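Local coordinates for bifunctional purine biosynthetic protein ADE5,7 (Cryptococcus neoformans var. grubii serotype A, PDB 7LVO) that catalyses two ATP-dependent steps of de novo purine biosynthesis, this chain being its N-terminal half, the GAR synthetase that joins phosphoribosylamine to glycine, at residues Leu396-Val407 and Leu444-Gln455; Pro69-Met77 and His411-Thr421. One frame throughout, in Å; residues are numbered along the deposited sequence.

Interaction 1 of 2, residues Leu396-Val407 and Leu444-Gln455; sequences LPMTLNPTPEGV and LAYSGISQISFQ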
loop_
_atom_site.group_PDB
_atom_site.type_symbol
_atom_site.label_atom_id
_atom_site.label_comp_id
_atom_site.label_asym_id
_atom_site.label_seq_id
_atom_site.Cartn_x
_atom_site.Cartn_y
_atom_site.Cartn_z
ATOM N N LEU A 396 -15.412 8.187 -18.847
ATOM C CA LEU A 396 -15.292 7.670 -20.203
ATOM C C LEU A 396 -15.705 6.201 -20.243
ATOM O O LEU A 396 -15.322 5.425 -19.361
ATOM C CB LEU A 396 -13.857 7.822 -20.707
ATOM C CG LEU A 396 -13.365 9.232 -21.063
ATOM C CD1 LEU A 396 -14.284 9.890 -22.099
ATOM C CD2 LEU A 396 -13.232 10.102 -19.835
ATOM N N PRO A 397 -16.479 5.787 -21.251
ATOM C CA PRO A 397 -16.862 4.371 -21.342
ATOM C C PRO A 397 -15.660 3.502 -21.675
ATOM O O PRO A 397 -14.774 3.897 -22.439
ATOM C CB PRO A 397 -17.898 4.341 -22.474
ATOM C CG PRO A 397 -18.265 5.765 -22.731
ATOM C CD PRO A 397 -17.084 6.593 -22.332
ATOM N N MET A 398 -15.650 2.297 -21.113
ATOM C CA MET A 398 -14.517 1.393 -21.225
ATOM C C MET A 398 -14.898 0.160 -22.027
ATOM O O MET A 398 -15.974 -0.408 -21.834
ATOM C CB MET A 398 -14.014 0.981 -19.836
ATOM C CG MET A 398 -13.515 2.141 -18.997
ATOM S SD MET A 398 -13.178 1.691 -17.297
ATOM C CE MET A 398 -11.959 0.401 -17.523
ATOM N N THR A 399 -14.008 -0.243 -22.927
ATOM C CA THR A 399 -14.144 -1.478 -23.687
ATOM C C THR A 399 -13.264 -2.536 -23.033
ATOM O O THR A 399 -12.037 -2.385 -22.987
ATOM C CB THR A 399 -13.742 -1.274 -25.145
ATOM O OG1 THR A 399 -14.507 -0.200 -25.707
ATOM C CG2 THR A 399 -13.986 -2.543 -25.956
ATOM N N LEU A 400 -13.889 -3.597 -22.523
ATOM C CA LEU A 400 -13.191 -4.672 -21.821
ATOM C C LEU A 400 -13.508 -5.985 -22.532
ATOM O O LEU A 400 -14.563 -6.585 -22.310
ATOM C CB LEU A 400 -13.601 -4.717 -20.350
ATOM C CG LEU A 400 -13.397 -3.426 -19.557
ATOM C CD1 LEU A 400 -14.161 -3.478 -18.243
ATOM C CD2 LEU A 400 -11.922 -3.181 -19.308
ATOM N N ASN A 401 -12.604 -6.419 -23.382
ATOM C CA ASN A 401 -12.743 -7.671 -24.114
ATOM C C ASN A 401 -12.077 -8.798 -23.343
ATOM O O ASN A 401 -11.355 -8.565 -22.371
ATOM C CB ASN A 401 -12.139 -7.511 -25.504
ATOM C CG ASN A 401 -12.847 -6.445 -26.324
ATOM O OD1 ASN A 401 -14.075 -6.442 -26.420
ATOM N ND2 ASN A 401 -12.084 -5.534 -26.913
ATOM N N PRO A 402 -12.308 -10.049 -23.740
ATOM C CA PRO A 402 -11.700 -11.171 -23.005
ATOM C C PRO A 402 -10.185 -11.056 -22.996
ATOM O O PRO A 402 -9.553 -10.871 -24.036
ATOM C CB PRO A 402 -12.177 -12.408 -23.777
ATOM C CG PRO A 402 -13.432 -11.961 -24.460
ATOM C CD PRO A 402 -13.204 -10.512 -24.812
ATOM N N THR A 403 -9.604 -11.164 -21.806
ATOM C CA THR A 403 -8.157 -11.083 -21.673
ATOM C C THR A 403 -7.528 -12.453 -21.860
ATOM O O THR A 403 -8.188 -13.478 -21.685
ATOM C CB THR A 403 -7.784 -10.520 -20.303
ATOM O OG1 THR A 403 -8.240 -11.402 -19.272
ATOM C CG2 THR A 403 -8.408 -9.148 -20.106
ATOM N N PRO A 404 -6.243 -12.502 -22.231
ATOM C CA PRO A 404 -5.571 -13.799 -22.394
ATOM C C PRO A 404 -5.751 -14.717 -21.195
ATOM O O PRO A 404 -6.198 -14.292 -20.128
ATOM C CB PRO A 404 -4.098 -13.412 -22.586
ATOM C CG PRO A 404 -4.158 -12.041 -23.187
ATOM C CD PRO A 404 -5.361 -11.370 -22.574
ATOM N N GLU A 405 -5.389 -15.986 -21.374
ATOM C CA GLU A 405 -5.760 -17.020 -20.411
ATOM C C GLU A 405 -5.306 -16.670 -19.003
ATOM O O GLU A 405 -6.082 -16.785 -18.044
ATOM C CB GLU A 405 -5.173 -18.364 -20.853
ATOM C CG GLU A 405 -5.568 -19.535 -19.986
ATOM C CD GLU A 405 -5.027 -20.855 -20.509
ATOM O OE1 GLU A 405 -4.391 -20.857 -21.587
ATOM O OE2 GLU A 405 -5.244 -21.886 -19.846
ATOM N N GLY A 406 -4.055 -16.249 -18.854
ATOM C CA GLY A 406 -3.491 -16.055 -17.532
ATOM C C GLY A 406 -3.380 -14.613 -17.088
ATOM O O GLY A 406 -2.499 -14.267 -16.292
ATOM N N VAL A 407 -4.273 -13.764 -17.583
ATOM C CA VAL A 407 -4.285 -12.344 -17.257
ATOM C C VAL A 407 -5.445 -12.072 -16.309
ATOM O O VAL A 407 -6.566 -12.541 -16.540
ATOM C CB VAL A 407 -4.398 -11.473 -18.523
ATOM C CG1 VAL A 407 -4.502 -10.008 -18.148
ATOM C CG2 VAL A 407 -3.206 -11.706 -19.432
ATOM N N LEU A 444 2.940 -11.255 -21.073
ATOM C CA LEU A 444 1.548 -11.663 -20.899
ATOM C C LEU A 444 0.694 -10.504 -20.405
ATOM O O LEU A 444 -0.421 -10.288 -20.900
ATOM C CB LEU A 444 1.476 -12.847 -19.938
ATOM C CG LEU A 444 0.116 -13.515 -19.745
ATOM C CD1 LEU A 444 -0.486 -13.952 -21.064
ATOM C CD2 LEU A 444 0.264 -14.714 -18.808
ATOM N N ALA A 445 1.200 -9.737 -19.439
ATOM C CA ALA A 445 0.453 -8.580 -18.947
ATOM C C ALA A 445 0.163 -7.599 -20.079
ATOM O O ALA A 445 -0.969 -7.119 -20.234
ATOM C CB ALA A 445 1.231 -7.896 -17.821
ATOM N N TYR A 446 1.178 -7.290 -20.891
ATOM C CA TYR A 446 0.966 -6.364 -22.001
ATOM C C TYR A 446 0.104 -6.970 -23.101
ATOM O O TYR A 446 -0.454 -6.229 -23.912
ATOM C CB TYR A 446 2.312 -5.911 -22.562
ATOM C CG TYR A 446 2.998 -4.874 -21.703
ATOM C CD1 TYR A 446 2.534 -3.567 -21.661
ATOM C CD2 TYR A 446 4.101 -5.200 -20.923
ATOM C CE1 TYR A 446 3.149 -2.616 -20.875
ATOM C CE2 TYR A 446 4.720 -4.254 -20.135
ATOM C CZ TYR A 446 4.235 -2.961 -20.116
ATOM O OH TYR A 446 4.843 -2.008 -19.338
ATOM N N SER A 447 -0.023 -8.294 -23.144
ATOM C CA SER A 447 -0.945 -8.913 -24.091
ATOM C C SER A 447 -2.394 -8.605 -23.728
ATOM O O SER A 447 -3.239 -8.422 -24.614
ATOM C CB SER A 447 -0.713 -10.425 -24.129
ATOM O OG SER A 447 0.622 -10.721 -24.499
ATOM N N GLY A 448 -2.702 -8.550 -22.431
ATOM C CA GLY A 448 -4.044 -8.201 -22.002
ATOM C C GLY A 448 -4.390 -6.743 -22.199
ATOM O O GLY A 448 -5.573 -6.397 -22.234
ATOM N N ILE A 449 -3.383 -5.882 -22.337
ATOM C CA ILE A 449 -3.643 -4.464 -22.557
ATOM C C ILE A 449 -4.387 -4.256 -23.869
ATOM O O ILE A 449 -5.241 -3.370 -23.980
ATOM C CB ILE A 449 -2.323 -3.670 -22.534
ATOM C CG1 ILE A 449 -1.586 -3.876 -21.211
ATOM C CG2 ILE A 449 -2.587 -2.193 -22.787
ATOM C CD1 ILE A 449 -2.132 -3.069 -20.055
ATOM N N SER A 450 -4.077 -5.070 -24.884
ATOM C CA SER A 450 -4.685 -4.898 -26.195
ATOM C C SER A 450 -6.188 -5.131 -26.180
ATOM O O SER A 450 -6.872 -4.740 -27.135
ATOM C CB SER A 450 -4.032 -5.850 -27.196
ATOM O OG SER A 450 -2.618 -5.734 -27.163
ATOM N N GLN A 451 -6.716 -5.755 -25.131
ATOM C CA GLN A 451 -8.138 -6.041 -25.016
ATOM C C GLN A 451 -8.868 -5.018 -24.151
ATOM O O GLN A 451 -10.023 -5.247 -23.777
ATOM C CB GLN A 451 -8.342 -7.442 -24.441
ATOM C CG GLN A 451 -7.570 -8.532 -25.176
ATOM C CD GLN A 451 -7.936 -8.619 -26.637
ATOM O OE1 GLN A 451 -8.973 -8.114 -27.061
ATOM N NE2 GLN A 451 -7.078 -9.266 -27.424
ATOM N N ILE A 452 -8.218 -3.909 -23.813
ATOM C CA ILE A 452 -8.815 -2.854 -23.002
ATOM C C ILE A 452 -8.614 -1.536 -23.737
ATOM O O ILE A 452 -7.520 -1.261 -24.246
ATOM C CB ILE A 452 -8.198 -2.788 -21.589
ATOM C CG1 ILE A 452 -8.304 -4.144 -20.899
ATOM C CG2 ILE A 452 -8.883 -1.703 -20.756
ATOM C CD1 ILE A 452 -7.584 -4.221 -19.572
ATOM N N SER A 453 -9.663 -0.719 -23.790
ATOM C CA SER A 453 -9.591 0.547 -24.504
ATOM C C SER A 453 -10.562 1.544 -23.894
ATOM O O SER A 453 -11.738 1.228 -23.693
ATOM C CB SER A 453 -9.899 0.347 -25.995
ATOM O OG SER A 453 -9.791 1.567 -26.707
ATOM N N PHE A 454 -10.061 2.741 -23.597
ATOM C CA PHE A 454 -10.909 3.867 -23.230
ATOM C C PHE A 454 -10.188 5.150 -23.622
ATOM O O PHE A 454 -8.953 5.213 -23.615
ATOM C CB PHE A 454 -11.271 3.863 -21.740
ATOM C CG PHE A 454 -10.093 3.891 -20.815
ATOM C CD1 PHE A 454 -9.563 5.095 -20.386
ATOM C CD2 PHE A 454 -9.524 2.712 -20.361
ATOM C CE1 PHE A 454 -8.480 5.126 -19.525
ATOM C CE2 PHE A 454 -8.440 2.735 -19.503
ATOM C CZ PHE A 454 -7.919 3.937 -19.079
ATOM N N GLN A 455 -10.973 6.169 -23.969
ATOM C CA GLN A 455 -10.425 7.415 -24.482
ATOM C C GLN A 455 -9.388 7.983 -23.524
ATOM O O GLN A 455 -9.648 8.154 -22.330
ATOM C CB GLN A 455 -11.553 8.426 -24.707
ATOM C CG GLN A 455 -11.110 9.724 -25.365
ATOM C CD GLN A 455 -10.626 9.522 -26.789
ATOM O OE1 GLN A 455 -11.143 8.676 -27.521
ATOM N NE2 GLN A 455 -9.624 10.294 -27.185
HETATM O O HOH W 1 -13.869 5.888 -23.763
#

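Interaction 2 of 2, residues Pro69-Met77 and His411-Thr421; sequences PGNGGTALM and HAGTKRSDNVT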
loop_
_atom_site.group_PDB
_atom_site.type_symbol
_atom_site.label_atom_id
_atom_site.label_comp_id
_atom_site.label_asym_id
_atom_site.label_seq_id
_atom_site.Cartn_x
_atom_site.Cartn_y
_atom_site.Cartn_z
ATOM N N PRO A 69 -16.498 1.417 -0.633
ATOM C CA PRO A 69 -17.609 1.353 -1.590
ATOM C C PRO A 69 -17.364 0.387 -2.747
ATOM O O PRO A 69 -18.290 0.076 -3.489
ATOM C CB PRO A 69 -17.706 2.800 -2.103
ATOM C CG PRO A 69 -16.286 3.296 -2.042
ATOM C CD PRO A 69 -15.619 2.579 -0.877
ATOM N N GLY A 70 -16.124 -0.086 -2.892
ATOM C CA GLY A 70 -15.804 -0.911 -4.034
ATOM C C GLY A 70 -15.769 -0.086 -5.319
ATOM O O GLY A 70 -15.840 1.149 -5.314
ATOM N N ASN A 71 -15.650 -0.800 -6.430
ATOM C CA ASN A 71 -15.523 -0.154 -7.736
ATOM C C ASN A 71 -16.205 -1.026 -8.786
ATOM O O ASN A 71 -16.860 -2.018 -8.463
ATOM C CB ASN A 71 -14.044 0.105 -8.065
ATOM C CG ASN A 71 -13.216 -1.165 -8.087
ATOM O OD1 ASN A 71 -13.701 -2.238 -8.436
ATOM N ND2 ASN A 71 -11.947 -1.041 -7.715
ATOM N N GLY A 72 -16.037 -0.655 -10.056
ATOM C CA GLY A 72 -16.694 -1.380 -11.126
ATOM C C GLY A 72 -16.210 -2.804 -11.275
ATOM O O GLY A 72 -16.961 -3.670 -11.730
ATOM N N GLY A 73 -14.960 -3.070 -10.890
ATOM C CA GLY A 73 -14.457 -4.432 -10.953
ATOM C C GLY A 73 -15.117 -5.339 -9.929
ATOM O O GLY A 73 -15.636 -6.407 -10.265
ATOM N N THR A 74 -15.113 -4.921 -8.661
ATOM C CA THR A 74 -15.796 -5.696 -7.632
ATOM C C THR A 74 -17.291 -5.777 -7.902
ATOM O O THR A 74 -17.930 -6.773 -7.552
ATOM C CB THR A 74 -15.538 -5.085 -6.254
ATOM O OG1 THR A 74 -16.036 -3.745 -6.219
ATOM C CG2 THR A 74 -14.042 -5.067 -5.949
ATOM N N ALA A 75 -17.861 -4.751 -8.540
ATOM C CA ALA A 75 -19.286 -4.769 -8.843
ATOM C C ALA A 75 -19.643 -5.865 -9.841
ATOM O O ALA A 75 -20.773 -6.360 -9.834
ATOM C CB ALA A 75 -19.726 -3.406 -9.374
ATOM N N LEU A 76 -18.697 -6.274 -10.680
ATOM C CA LEU A 76 -18.955 -7.285 -11.694
ATOM C C LEU A 76 -18.602 -8.702 -11.251
ATOM O O LEU A 76 -19.012 -9.659 -11.918
ATOM C CB LEU A 76 -18.172 -6.951 -12.968
ATOM C CG LEU A 76 -18.629 -5.694 -13.708
ATOM C CD1 LEU A 76 -17.668 -5.339 -14.830
ATOM C CD2 LEU A 76 -20.039 -5.889 -14.248
ATOM N N MET A 77 -17.864 -8.862 -10.152
ATOM C CA MET A 77 -17.477 -10.200 -9.717
ATOM C C MET A 77 -18.697 -11.058 -9.411
ATOM O O MET A 77 -18.733 -12.248 -9.747
ATOM C CB MET A 77 -16.571 -10.110 -8.487
ATOM C CG MET A 77 -15.239 -9.454 -8.741
ATOM S SD MET A 77 -14.166 -9.458 -7.292
ATOM C CE MET A 77 -13.851 -11.217 -7.112
ATOM N N HIS A 411 -9.610 -3.702 -11.151
ATOM C CA HIS A 411 -10.054 -2.331 -11.370
ATOM C C HIS A 411 -9.676 -1.437 -10.190
ATOM O O HIS A 411 -9.730 -1.852 -9.028
ATOM C CB HIS A 411 -11.572 -2.286 -11.578
ATOM C CG HIS A 411 -12.053 -3.032 -12.782
ATOM N ND1 HIS A 411 -13.186 -2.661 -13.476
ATOM C CD2 HIS A 411 -11.563 -4.123 -13.419
ATOM C CE1 HIS A 411 -13.371 -3.493 -14.486
ATOM N NE2 HIS A 411 -12.400 -4.387 -14.474
ATOM N N ALA A 412 -9.306 -0.201 -10.493
ATOM C CA ALA A 412 -9.083 0.819 -9.471
ATOM C C ALA A 412 -10.154 1.912 -9.660
ATOM O O ALA A 412 -11.245 1.782 -9.135
ATOM C CB ALA A 412 -7.662 1.364 -9.547
ATOM N N GLY A 413 -9.844 2.925 -10.470
ATOM C CA GLY A 413 -10.815 3.987 -10.695
ATOM C C GLY A 413 -11.820 3.682 -11.789
ATOM O O GLY A 413 -11.731 4.230 -12.892
ATOM N N THR A 414 -12.764 2.789 -11.504
ATOM C CA THR A 414 -13.840 2.458 -12.427
ATOM C C THR A 414 -15.163 2.443 -11.667
ATOM O O THR A 414 -15.198 2.433 -10.434
ATOM C CB THR A 414 -13.617 1.105 -13.117
ATOM O OG1 THR A 414 -13.711 0.048 -12.153
ATOM C CG2 THR A 414 -12.255 1.062 -13.802
ATOM N N LYS A 415 -16.259 2.422 -12.425
ATOM C CA LYS A 415 -17.590 2.429 -11.840
ATOM C C LYS A 415 -18.572 1.895 -12.870
ATOM O O LYS A 415 -18.375 2.060 -14.078
ATOM C CB LYS A 415 -17.999 3.835 -11.393
ATOM C CG LYS A 415 -19.240 3.876 -10.516
ATOM C CD LYS A 415 -19.822 5.285 -10.444
ATOM C CE LYS A 415 -20.914 5.382 -9.385
ATOM N NZ LYS A 415 -21.943 4.311 -9.529
ATOM N N ARG A 416 -19.625 1.243 -12.381
ATOM C CA ARG A 416 -20.717 0.794 -13.231
ATOM C C ARG A 416 -21.820 1.846 -13.241
ATOM O O ARG A 416 -22.109 2.470 -12.216
ATOM C CB ARG A 416 -21.272 -0.545 -12.749
ATOM C CG ARG A 416 -20.386 -1.738 -13.065
ATOM C CD ARG A 416 -20.390 -2.068 -14.548
ATOM N NE ARG A 416 -21.601 -2.766 -14.964
ATOM C CZ ARG A 416 -21.864 -3.133 -16.212
ATOM N NH1 ARG A 416 -21.026 -2.865 -17.200
ATOM N NH2 ARG A 416 -22.993 -3.786 -16.475
ATOM N N SER A 417 -22.440 2.032 -14.405
ATOM C CA SER A 417 -23.497 3.030 -14.542
ATOM C C SER A 417 -24.302 2.706 -15.794
ATOM O O SER A 417 -23.823 2.930 -16.910
ATOM C CB SER A 417 -22.907 4.433 -14.613
ATOM O OG SER A 417 -22.091 4.579 -15.759
ATOM N N ASP A 418 -25.511 2.181 -15.608
ATOM C CA ASP A 418 -26.423 1.904 -16.716
ATOM C C ASP A 418 -25.844 0.849 -17.658
ATOM O O ASP A 418 -25.839 1.004 -18.880
ATOM C CB ASP A 418 -26.765 3.189 -17.474
ATOM C CG ASP A 418 -27.267 4.289 -16.557
ATOM O OD1 ASP A 418 -27.845 3.968 -15.493
ATOM O OD2 ASP A 418 -27.081 5.478 -16.896
ATOM N N ASN A 419 -25.348 -0.237 -17.071
ATOM C CA ASN A 419 -24.816 -1.369 -17.825
ATOM C C ASN A 419 -23.646 -0.935 -18.713
ATOM O O ASN A 419 -23.675 -1.057 -19.939
ATOM C CB ASN A 419 -25.919 -2.038 -18.653
ATOM C CG ASN A 419 -25.502 -3.396 -19.194
ATOM O OD1 ASN A 419 -24.703 -4.107 -18.580
ATOM N ND2 ASN A 419 -26.044 -3.763 -20.350
ATOM N N VAL A 420 -22.603 -0.419 -18.062
ATOM C CA VAL A 420 -21.379 -0.025 -18.750
ATOM C C VAL A 420 -20.352 0.443 -17.726
ATOM O O VAL A 420 -20.674 1.203 -16.804
ATOM C CB VAL A 420 -21.649 1.070 -19.799
ATOM C CG1 VAL A 420 -22.109 2.353 -19.122
ATOM C CG2 VAL A 420 -20.409 1.316 -20.639
ATOM N N THR A 421 -19.111 -0.007 -17.883
ATOM C CA THR A 421 -18.031 0.386 -16.991
ATOM C C THR A 421 -17.352 1.639 -17.528
ATOM O O THR A 421 -16.968 1.691 -18.701
ATOM C CB THR A 421 -17.012 -0.747 -16.841
ATOM O OG1 THR A 421 -17.690 -1.942 -16.440
ATOM C CG2 THR A 421 -15.961 -0.386 -15.803
#

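Interaction 1 of 2, residues Leu396-Val407 and Leu444-Gln455
Thr-399 and Ser-453 are the hydrogen-bonded pair of a short two-stranded antiparallel ribbon in the C domain of GAR synthetase. Thr-399 N gives Ser-453 O a nearly straight bond of 2.8 Å, 169° at the hydrogen, and Ser-453 N returns one of 3.0 Å to Thr-399 O. The same Thr-399 O also faces the CA-H of Ile-452. A further backbone bond, from Asn-401 N to Gln-451 O, continues the pairing beyond the strands into the type I turn of Ile-449 to Ile-452.

Leu-400 and Ile-452, the non-hydrogen-bonded pair, put their side chains on the face opposite Thr-399 and Ser-453, with Leu-400 CD2 3.7 Å from Ile-452 CG2. Phe-454 holds CG between its backbone N and carbonyl carbon (chi1 58°), which brings its ring alongside Met-398; the two point the same way, and Met-398 SD stands obliquely 5.4 Å from the Phe-454 centroid, a Met-aromatic contact. Gln-451 CG lies 3.3 Å from Pro-402 O, and the bend at chi2 turns the amide towards Asn-401, OE1 approaching Asn-401 CB; the two amide planes are 71° apart.

Towards the helix the ribbon gives way to apolar packing. Gly-448 has no side chain, and Pro-404 CD lies directly on its backbone, 3.5 Å from Gly-448 CA. The side chains of Val-407 and Leu-444 slide past each other in opposite directions, Val-407 CG2 meeting Leu-444 CG, and Leu-444 CD1 also reaches the ring of Pro-404.

Behind this layer Ile-452 rests on Leu-383 and Val-431 of the larger antiparallel sheet, and Phe-454 on Leu-383. At the far end of the ribbon one water bridges the two segments, donating to Pro-397 O at 2.6 Å and accepting from Gln-455 N.

Interaction 2 of 2, residues Pro69-Met77 and His411-Thr421
Gly-73 packs on the His-411 imidazole through its CA, which sits over one ring face, 3.5 Å from the His-411 centroid, in a CH-pi contact that depends on the bare glycine backbone. At the edge of the same ring, in its plane, Thr-414 OG1 is hydrogen-bonded to His-411 ND1 at 3.1 Å, which helps fix the rotation of the imidazole. Thr-414 OG1 stands between its own backbone N and carbonyl carbon (chi1 67°), from where it also takes a weak bond from Gly-72 N; Thr-414 O takes a second weak bond from the same Gly-72 N. Here backbone packs on backbone, Gly-72 CA being 4.0 Å from Lys-415 CA.

Asn-71 works in both directions. Its ND2 makes weak, bent bonds to His-411 O (2.7 Å) and Ala-412 O, and has a further partner in Ala-45 O. Its OD1 accepts from Thr-74 N at 3.0 Å, while Asn-71 N donates to Thr-74 OG1, a capping box at the start of the weakly bonded helix 72-77. The glycine-rich segment Gly-70 to Gly-73 leads from strand 62-67 of the parallel sheet into this helix, so that a strand-loop-helix unit of the N domain is docked on the turn between strands 407-411 and 414-416 of the C domain.

Outward from the glycines the packing thins round Leu-76, which is exposed, and Arg-416, which is partly so. Leu-76 crosses Arg-416 at about a right angle and lays CD2 over one face of the guanidinium, 3.6 Å from Arg-416 NE; Leu-76 CD1 approaches OG1 of the buried Thr-421. Arg-416 curls back through bends at chi2 and chi3, and its NH2 donates to Asn-419 OD1 at 2.7 Å, though the poor order of Asn-419 leaves this bond less certain.

Interactions 1 and 2 have centres about 15 Å apart, and their C-domain segments come in the order 396-407, 411-421, 444-455, the middle one meeting the N domain. They touch directly. Met-398 N probably donates to Thr-421 O at 2.8 Å, tying segment 396-407 to the hairpin of interaction 2. Met-398 SD lies 3.7 Å from Thr-414 CG2, and Leu-400 CD1 is 3.8 Å from His-411 CE1, so two side chains that pack on segment 444-455 also back the residues facing Gly-72 and Gly-73. Both contacts lie away from the predicted ATP-binding region and from Glu-331 and Asn-333, two predicted magnesium ligands.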